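PDB 6DLH: alpha-1,4-endofucoidanase from Mariniflexile fucanivorans, which hydrolyses alpha-1,4 linkages within fucoidan chains as a family 107 glycoside hydrolase, with a retaining mechanism, and carries Ig-like domains behind its catalytic domain. Local coordinates for residues I433-V444 / T479-E490. Residues are numbered along the deposited sequence; the frame is centred on the assembly and turned at random.
Sequences IYPGQPYSHNLV and TWTLSGTPPVSE
N442 and T481 face each other as a non-hydrogen-bonded pair of two antiparallel strands, and their side chains run alongside each other on the same face of the sheet. The T481 hydroxyl donates to N442 OD1, OG1 to OD1 2.8 Å, approaching from above the amide plane. With OG1 set anti to the carbonyl carbon (chi1 -53°), the methyl CG2 of T481 is left to pack against S440 OG. T479 CG2 lies over the same face of the amide, 3.8 Å from N442 CG. Swapping T481 for a valine would probably leave N442 OD1 without its donor and the amide freer to turn.

Behind these side chains runs the backbone ladder. Y439 with G484, H441 with L482 and L443 with W480 each exchange two bonds; the shortest include L443 N to W480 O at 2.7 Å, nearly straight at 166°. The side chains of Y439, H441, L443, W480 and L482 go to the other face, where L482 O approaches the CD2 side of the Y439 ring and L443 CD1 meets L482 CD1 loosely at 4.5 Å.

Beyond G484 the pairing gives way to proline packing. P486 wedges its ring between I433 and the type II turn Y434-Q437, its CB 3.9 Å from I433 CG2 and its CG 3.3 Å from Y434 O. One further bond, G436 N to P486 O at 3.0 Å, is bent to 138° at the hydrogen.

The T475 hydroxyl is a second hydrogen-bond partner of T481 OG1, while P431 O takes the hydroxyl of Y439. In this probable Ig-like domain, strand 439-444 edges a three-stranded sheet with 479-484 central and 471-476 beyond; I433 and Y439 reach L513 of strand 505-513, and L443 meets L498 of strand 494-502.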
loop_
_atom_site.group_PDB
_atom_site.type_symbol
_atom_site.label_atom_id
_atom_site.label_comp_id
_atom_site.label_asym_id
_atom_site.label_seq_id
_atom_site.Cartn_x
_atom_site.Cartn_y
_atom_site.Cartn_z
ATOM N N ILE A 433 -16.281 7.104 -22.431
ATOM C CA ILE A 433 -16.985 7.058 -23.705
ATOM C C ILE A 433 -16.229 6.108 -24.629
ATOM O O ILE A 433 -15.027 6.271 -24.831
ATOM C CB ILE A 433 -17.127 8.459 -24.340
ATOM C CG1 ILE A 433 -17.966 9.400 -23.474
ATOM C CG2 ILE A 433 -17.698 8.350 -25.751
ATOM C CD1 ILE A 433 -17.779 10.866 -23.804
ATOM N N TYR A 434 -16.952 5.119 -25.161
ATOM C CA TYR A 434 -16.434 4.187 -26.149
ATOM C C TYR A 434 -17.138 4.440 -27.482
ATOM O O TYR A 434 -18.289 4.041 -27.663
ATOM C CB TYR A 434 -16.644 2.743 -25.686
ATOM C CG TYR A 434 -15.688 2.268 -24.622
ATOM C CD1 TYR A 434 -15.828 2.664 -23.299
ATOM C CD2 TYR A 434 -14.645 1.411 -24.935
ATOM C CE1 TYR A 434 -14.951 2.227 -22.318
ATOM C CE2 TYR A 434 -13.759 0.966 -23.967
ATOM C CZ TYR A 434 -13.915 1.373 -22.652
ATOM O OH TYR A 434 -13.050 0.930 -21.697
ATOM N N PRO A 435 -16.485 5.137 -28.444
ATOM C CA PRO A 435 -17.104 5.436 -29.739
ATOM C C PRO A 435 -17.675 4.198 -30.429
ATOM O O PRO A 435 -16.972 3.207 -30.642
ATOM C CB PRO A 435 -15.943 6.042 -30.540
ATOM C CG PRO A 435 -15.064 6.673 -29.475
ATOM C CD PRO A 435 -15.122 5.686 -28.327
ATOM N N GLY A 436 -18.980 4.260 -30.725
ATOM C CA GLY A 436 -19.683 3.183 -31.403
ATOM C C GLY A 436 -20.332 2.194 -30.439
ATOM O O GLY A 436 -21.162 1.388 -30.853
ATOM N N GLN A 437 -19.958 2.255 -29.155
ATOM C CA GLN A 437 -20.424 1.268 -28.190
ATOM C C GLN A 437 -21.562 1.838 -27.345
ATOM O O GLN A 437 -21.543 3.016 -26.992
ATOM C CB GLN A 437 -19.268 0.779 -27.312
ATOM C CG GLN A 437 -18.210 -0.004 -28.076
ATOM C CD GLN A 437 -18.791 -1.189 -28.805
ATOM O OE1 GLN A 437 -19.444 -2.049 -28.219
ATOM N NE2 GLN A 437 -18.546 -1.249 -30.104
ATOM N N PRO A 438 -22.574 1.015 -26.975
ATOM C CA PRO A 438 -23.654 1.464 -26.090
ATOM C C PRO A 438 -23.119 1.902 -24.727
ATOM O O PRO A 438 -22.249 1.244 -24.155
ATOM C CB PRO A 438 -24.556 0.225 -25.942
ATOM C CG PRO A 438 -24.216 -0.636 -27.144
ATOM C CD PRO A 438 -22.742 -0.387 -27.394
ATOM N N TYR A 439 -23.646 3.030 -24.232
ATOM C CA TYR A 439 -23.272 3.599 -22.946
ATOM C C TYR A 439 -24.416 3.384 -21.957
ATOM O O TYR A 439 -25.575 3.566 -22.320
ATOM C CB TYR A 439 -22.964 5.091 -23.110
ATOM C CG TYR A 439 -22.290 5.735 -21.926
ATOM C CD1 TYR A 439 -20.909 5.763 -21.820
ATOM C CD2 TYR A 439 -23.030 6.328 -20.912
ATOM C CE1 TYR A 439 -20.280 6.346 -20.730
ATOM C CE2 TYR A 439 -22.417 6.918 -19.815
ATOM C CZ TYR A 439 -21.035 6.927 -19.726
ATOM O OH TYR A 439 -20.415 7.498 -18.652
ATOM N N SER A 440 -24.081 2.999 -20.714
ATOM C CA SER A 440 -25.083 2.794 -19.676
ATOM C C SER A 440 -24.471 2.857 -18.274
ATOM O O SER A 440 -23.622 2.039 -17.928
ATOM C CB SER A 440 -25.802 1.494 -19.885
ATOM O OG SER A 440 -27.083 1.544 -19.287
ATOM N N HIS A 441 -24.949 3.808 -17.457
ATOM C CA HIS A 441 -24.533 3.928 -16.066
ATOM C C HIS A 441 -25.703 4.345 -15.179
ATOM O O HIS A 441 -26.416 5.300 -15.482
ATOM C CB HIS A 441 -23.349 4.894 -15.908
ATOM C CG HIS A 441 -22.843 4.978 -14.503
ATOM N ND1 HIS A 441 -21.974 4.042 -13.971
ATOM C CD2 HIS A 441 -23.080 5.874 -13.518
ATOM C CE1 HIS A 441 -21.703 4.355 -12.720
ATOM N NE2 HIS A 441 -22.370 5.473 -12.419
ATOM N N ASN A 442 -25.867 3.621 -14.068
ATOM C CA ASN A 442 -26.921 3.872 -13.098
ATOM C C ASN A 442 -26.411 4.797 -11.990
ATOM O O ASN A 442 -25.272 4.685 -11.556
ATOM C CB ASN A 442 -27.440 2.557 -12.515
ATOM C CG ASN A 442 -28.189 1.715 -13.529
ATOM O OD1 ASN A 442 -28.541 2.202 -14.604
ATOM N ND2 ASN A 442 -28.442 0.456 -13.200
ATOM N N LEU A 443 -27.276 5.712 -11.542
ATOM C CA LEU A 443 -27.055 6.511 -10.345
ATOM C C LEU A 443 -28.183 6.189 -9.369
ATOM O O LEU A 443 -29.355 6.197 -9.754
ATOM C CB LEU A 443 -27.040 8.001 -10.704
ATOM C CG LEU A 443 -25.859 8.500 -11.540
ATOM C CD1 LEU A 443 -25.919 10.009 -11.682
ATOM C CD2 LEU A 443 -24.516 8.097 -10.935
ATOM N N VAL A 444 -27.818 5.853 -8.125
ATOM C CA VAL A 444 -28.765 5.161 -7.263
ATOM C C VAL A 444 -28.990 5.959 -5.981
ATOM O O VAL A 444 -28.035 6.331 -5.302
ATOM C CB VAL A 444 -28.316 3.711 -6.992
ATOM C CG1 VAL A 444 -29.272 2.968 -6.064
ATOM C CG2 VAL A 444 -28.128 2.940 -8.292
ATOM N N THR A 479 -33.551 4.633 -9.119
ATOM C CA THR A 479 -32.432 4.447 -10.029
ATOM C C THR A 479 -32.627 5.302 -11.278
ATOM O O THR A 479 -33.641 5.193 -11.964
ATOM C CB THR A 479 -32.239 2.970 -10.385
ATOM O OG1 THR A 479 -32.013 2.284 -9.154
ATOM C CG2 THR A 479 -31.081 2.737 -11.333
ATOM N N TRP A 480 -31.641 6.162 -11.551
ATOM C CA TRP A 480 -31.572 6.890 -12.806
ATOM C C TRP A 480 -30.469 6.279 -13.665
ATOM O O TRP A 480 -29.494 5.742 -13.140
ATOM C CB TRP A 480 -31.363 8.390 -12.566
ATOM C CG TRP A 480 -32.621 9.085 -12.140
ATOM C CD1 TRP A 480 -33.454 9.835 -12.922
ATOM C CD2 TRP A 480 -33.216 9.065 -10.827
ATOM N NE1 TRP A 480 -34.518 10.287 -12.189
ATOM C CE2 TRP A 480 -34.402 9.831 -10.901
ATOM C CE3 TRP A 480 -32.866 8.477 -9.602
ATOM C CZ2 TRP A 480 -35.232 10.027 -9.795
ATOM C CZ3 TRP A 480 -33.686 8.672 -8.509
ATOM C CH2 TRP A 480 -34.852 9.441 -8.605
ATOM N N THR A 481 -30.654 6.347 -14.987
ATOM C CA THR A 481 -29.723 5.765 -15.940
ATOM C C THR A 481 -29.341 6.814 -16.976
ATOM O O THR A 481 -30.199 7.482 -17.547
ATOM C CB THR A 481 -30.328 4.530 -16.616
ATOM O OG1 THR A 481 -30.761 3.674 -15.559
ATOM C CG2 THR A 481 -29.356 3.793 -17.515
ATOM N N LEU A 482 -28.028 6.955 -17.168
ATOM C CA LEU A 482 -27.438 7.689 -18.269
ATOM C C LEU A 482 -27.119 6.664 -19.350
ATOM O O LEU A 482 -26.322 5.749 -19.122
ATOM C CB LEU A 482 -26.153 8.351 -17.764
ATOM C CG LEU A 482 -26.293 9.731 -17.122
ATOM C CD1 LEU A 482 -27.237 9.712 -15.925
ATOM C CD2 LEU A 482 -24.926 10.263 -16.717
ATOM N N SER A 483 -27.777 6.801 -20.508
ATOM C CA SER A 483 -27.597 5.826 -21.570
ATOM C C SER A 483 -27.761 6.459 -22.948
ATOM O O SER A 483 -28.300 7.555 -23.090
ATOM C CB SER A 483 -28.485 4.605 -21.386
ATOM O OG SER A 483 -29.851 4.914 -21.619
ATOM N N GLY A 484 -27.283 5.713 -23.947
ATOM C CA GLY A 484 -27.258 6.097 -25.347
ATOM C C GLY A 484 -26.138 5.350 -26.065
ATOM O O GLY A 484 -25.483 4.498 -25.465
ATOM N N THR A 485 -25.935 5.670 -27.348
ATOM C CA THR A 485 -24.794 5.153 -28.083
ATOM C C THR A 485 -24.064 6.315 -28.745
ATOM O O THR A 485 -24.617 6.968 -29.627
ATOM C CB THR A 485 -25.208 4.079 -29.096
ATOM O OG1 THR A 485 -25.835 3.023 -28.370
ATOM C CG2 THR A 485 -24.037 3.527 -29.881
ATOM N N PRO A 486 -22.811 6.619 -28.332
ATOM C CA PRO A 486 -21.991 7.594 -29.049
ATOM C C PRO A 486 -21.724 7.039 -30.446
ATOM O O PRO A 486 -21.530 5.832 -30.596
ATOM C CB PRO A 486 -20.687 7.647 -28.235
ATOM C CG PRO A 486 -20.659 6.327 -27.488
ATOM C CD PRO A 486 -22.112 6.026 -27.181
ATOM N N PRO A 487 -21.744 7.881 -31.506
ATOM C CA PRO A 487 -21.284 7.462 -32.831
ATOM C C PRO A 487 -19.784 7.169 -32.810
ATOM O O PRO A 487 -19.090 7.579 -31.879
ATOM C CB PRO A 487 -21.582 8.676 -33.727
ATOM C CG PRO A 487 -21.649 9.850 -32.768
ATOM C CD PRO A 487 -22.225 9.273 -31.490
ATOM N N VAL A 488 -19.310 6.469 -33.851
ATOM C CA VAL A 488 -17.913 6.084 -34.017
ATOM C C VAL A 488 -17.044 7.341 -34.102
ATOM O O VAL A 488 -15.871 7.313 -33.733
ATOM C CB VAL A 488 -17.717 5.176 -35.252
ATOM C CG1 VAL A 488 -16.284 4.680 -35.384
ATOM C CG2 VAL A 488 -18.689 4.002 -35.275
ATOM N N SER A 489 -17.642 8.442 -34.570
ATOM C CA SER A 489 -16.939 9.692 -34.828
ATOM C C SER A 489 -16.853 10.572 -33.577
ATOM O O SER A 489 -16.265 11.652 -33.632
ATOM C CB SER A 489 -17.581 10.439 -35.975
ATOM O OG SER A 489 -18.993 10.513 -35.811
ATOM N N GLU A 490 -17.441 10.110 -32.460
ATOM C CA GLU A 490 -17.405 10.837 -31.195
ATOM C C GLU A 490 -15.974 10.850 -30.660
ATOM O O GLU A 490 -15.348 9.801 -30.516
ATOM C CB GLU A 490 -18.408 10.259 -30.188
ATOM C CG GLU A 490 -18.275 10.824 -28.779
ATOM C CD GLU A 490 -18.824 12.227 -28.578
ATOM O OE1 GLU A 490 -20.045 12.358 -28.328
ATOM O OE2 GLU A 490 -18.032 13.183 -28.669
#